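Local structure of ABC-type metal ion transport system, periplasmic component (3K2D) at residues 8-13 with 55-61. The protein probably serves as the methionine-binding component of an ABC transporter and, as a lipoprotein, activates Toll-like receptor 2. The protein carries 4 engineered substitutions. Numbering follows the deposited sequence.
Sequences VKVGVM and SIDMNAF. Engineered in segment 55-61: Met58 (natural residue Ile). With MET (methionine), chain C.
Gly11 and Asn59 pair in the middle of two parallel strands, 8-13 and 58-61, neighbours in the mixed five-stranded sheet of one lobe of a periplasmic binding protein fold; they give a worked example of parallel strands closely paired at the centre and parting at the pocket end, where a water takes over. Gly11 N donates to Met58 O at 2.7 Å, and Gly11 O receives Ala60 N at 2.8 Å. Having no side chain, Gly11 leaves room for Ile56 CD1, 3.9 Å from its CA, on the face covered by helix 47-53. On the other face, packed against Phe219 of helix 214-223, the engineered Met58 lays CG against Val10 CG2 (3.7 Å), and its chain, bent at chi3 (95°), brings CE beside Val8 CG2.

At the exposed end Lys9 O still accepts Asp57 N at 2.8 Å, with Met58 N a weak second donor, and Asp57 OD2 adds a side-chain bond through its anti lone pair to Lys9 N (3.0 Å). The extended Lys9 chain runs away past Ser55 O. Toward the ligand, a water bridges Met13 N and Ala60 O. Here Met13, folded back at chi2 and chi3, makes an oblique Met-aromatic contact with Phe61 of the methionine pocket; Phe61 O lies 3.3 Å from CG of the bound methionine.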
loop_
_atom_site.group_PDB
_atom_site.type_symbol
_atom_site.label_atom_id
_atom_site.label_comp_id
_atom_site.label_asym_id
_atom_site.label_seq_id
_atom_site.Cartn_x
_atom_site.Cartn_y
_atom_site.Cartn_z
ATOM N N VAL A 8 -11.448 9.426 -18.200
ATOM C CA VAL A 8 -10.241 9.771 -17.469
ATOM C C VAL A 8 -9.659 8.465 -16.933
ATOM O O VAL A 8 -10.379 7.641 -16.367
ATOM C CB VAL A 8 -10.553 10.760 -16.308
ATOM C CG1 VAL A 8 -11.510 10.138 -15.324
ATOM C CG2 VAL A 8 -9.287 11.162 -15.615
ATOM N N LYS A 9 -8.359 8.270 -17.139
ATOM C CA LYS A 9 -7.690 7.056 -16.701
ATOM C C LYS A 9 -7.128 7.141 -15.293
ATOM O O LYS A 9 -6.262 7.970 -15.012
ATOM C CB LYS A 9 -6.565 6.700 -17.668
ATOM C CG LYS A 9 -7.052 6.184 -18.994
ATOM C CD LYS A 9 -5.918 5.956 -19.973
ATOM C CE LYS A 9 -6.485 5.513 -21.314
ATOM N NZ LYS A 9 -5.513 5.673 -22.437
ATOM N N VAL A 10 -7.626 6.271 -14.418
ATOM C CA VAL A 10 -7.172 6.214 -13.036
ATOM C C VAL A 10 -6.387 4.918 -12.847
ATOM O O VAL A 10 -6.858 3.837 -13.208
ATOM C CB VAL A 10 -8.362 6.218 -12.034
ATOM C CG1 VAL A 10 -7.845 6.121 -10.611
ATOM C CG2 VAL A 10 -9.192 7.487 -12.201
ATOM N N GLY A 11 -5.184 5.039 -12.291
ATOM C CA GLY A 11 -4.352 3.872 -12.053
ATOM C C GLY A 11 -4.552 3.324 -10.649
ATOM O O GLY A 11 -4.524 4.072 -9.672
ATOM N N VAL A 12 -4.766 2.016 -10.552
ATOM C CA VAL A 12 -4.978 1.379 -9.263
ATOM C C VAL A 12 -4.297 0.014 -9.227
ATOM O O VAL A 12 -3.769 -0.459 -10.233
ATOM C CB VAL A 12 -6.491 1.210 -8.976
ATOM C CG1 VAL A 12 -7.199 2.565 -9.073
ATOM C CG2 VAL A 12 -7.103 0.217 -9.954
ATOM N N MET A 13 -4.296 -0.624 -8.068
ATOM C CA MET A 13 -3.672 -1.928 -7.974
ATOM C C MET A 13 -4.713 -3.019 -8.195
ATOM O O MET A 13 -5.851 -2.927 -7.725
ATOM C CB MET A 13 -2.983 -2.102 -6.611
ATOM C CG MET A 13 -1.876 -1.062 -6.299
ATOM S SD MET A 13 -0.656 -0.825 -7.549
ATOM C CE MET A 13 0.099 -2.133 -7.425
ATOM N N SER A 55 0.308 8.635 -19.237
ATOM C CA SER A 55 -0.454 7.460 -19.640
ATOM C C SER A 55 -1.758 7.363 -18.866
ATOM O O SER A 55 -2.709 6.724 -19.323
ATOM C CB SER A 55 0.379 6.194 -19.430
ATOM O OG SER A 55 1.596 6.265 -20.152
ATOM N N ILE A 56 -1.792 7.977 -17.686
ATOM C CA ILE A 56 -2.997 8.001 -16.861
ATOM C C ILE A 56 -3.114 9.395 -16.250
ATOM O O ILE A 56 -2.121 10.114 -16.140
ATOM C CB ILE A 56 -2.984 6.940 -15.726
ATOM C CG1 ILE A 56 -1.714 7.074 -14.879
ATOM C CG2 ILE A 56 -3.129 5.547 -16.311
ATOM C CD1 ILE A 56 -1.655 6.094 -13.707
ATOM N N ASP A 57 -4.323 9.774 -15.853
ATOM C CA ASP A 57 -4.561 11.102 -15.301
ATOM C C ASP A 57 -4.375 11.168 -13.793
ATOM O O ASP A 57 -4.234 12.254 -13.236
ATOM C CB ASP A 57 -5.970 11.567 -15.688
ATOM C CG ASP A 57 -6.162 11.666 -17.201
ATOM O OD1 ASP A 57 -5.786 12.703 -17.794
ATOM O OD2 ASP A 57 -6.683 10.700 -17.804
ATOM N N MET A 58 -4.382 10.011 -13.135
ATOM C CA MET A 58 -4.191 9.940 -11.683
ATOM C C MET A 58 -4.071 8.489 -11.215
ATOM O O MET A 58 -4.346 7.559 -11.980
ATOM C CB MET A 58 -5.348 10.654 -10.937
ATOM C CG MET A 58 -6.767 10.037 -11.072
ATOM S SD MET A 58 -8.141 10.988 -10.335
ATOM C CE MET A 58 -8.598 11.773 -11.625
ATOM N N ASN A 59 -3.613 8.290 -9.979
ATOM C CA ASN A 59 -3.518 6.940 -9.423
ATOM C C ASN A 59 -3.888 6.940 -7.950
ATOM O O ASN A 59 -3.879 7.981 -7.289
ATOM C CB ASN A 59 -2.120 6.325 -9.608
ATOM C CG ASN A 59 -1.015 7.111 -8.910
ATOM O OD1 ASN A 59 -1.126 7.487 -7.741
ATOM N ND2 ASN A 59 0.075 7.340 -9.630
ATOM N N ALA A 60 -4.229 5.763 -7.444
ATOM C CA ALA A 60 -4.607 5.614 -6.049
ATOM C C ALA A 60 -4.020 4.305 -5.549
ATOM O O ALA A 60 -4.631 3.249 -5.719
ATOM C CB ALA A 60 -6.131 5.602 -5.922
ATOM N N PHE A 61 -2.846 4.371 -4.921
ATOM C CA PHE A 61 -2.191 3.154 -4.445
ATOM C C PHE A 61 -1.070 3.361 -3.409
ATOM O O PHE A 61 -0.603 2.397 -2.805
ATOM C CB PHE A 61 -1.577 2.428 -5.641
ATOM C CG PHE A 61 -0.299 3.061 -6.117
ATOM C CD1 PHE A 61 -0.307 4.324 -6.691
ATOM C CD2 PHE A 61 0.927 2.437 -5.897
ATOM C CE1 PHE A 61 0.884 4.965 -7.033
ATOM C CE2 PHE A 61 2.121 3.065 -6.234
ATOM C CZ PHE A 61 2.101 4.337 -6.803
HETATM N N MET C . -1.066 0.169 -0.065
HETATM C CA MET C . 0.201 0.018 0.749
HETATM C C MET C . -0.192 -0.029 2.183
HETATM O O MET C . -1.067 0.776 2.603
HETATM C CB MET C . 1.163 1.184 0.634
HETATM C CG MET C . 1.708 1.396 -0.706
HETATM S SD MET C . 3.157 2.390 -0.661
HETATM C CE MET C . 3.324 2.264 -2.403
HETATM O OXT MET C . 0.378 -0.845 2.923
HETATM O O HOH W 1 -5.374 0.564 -5.681
#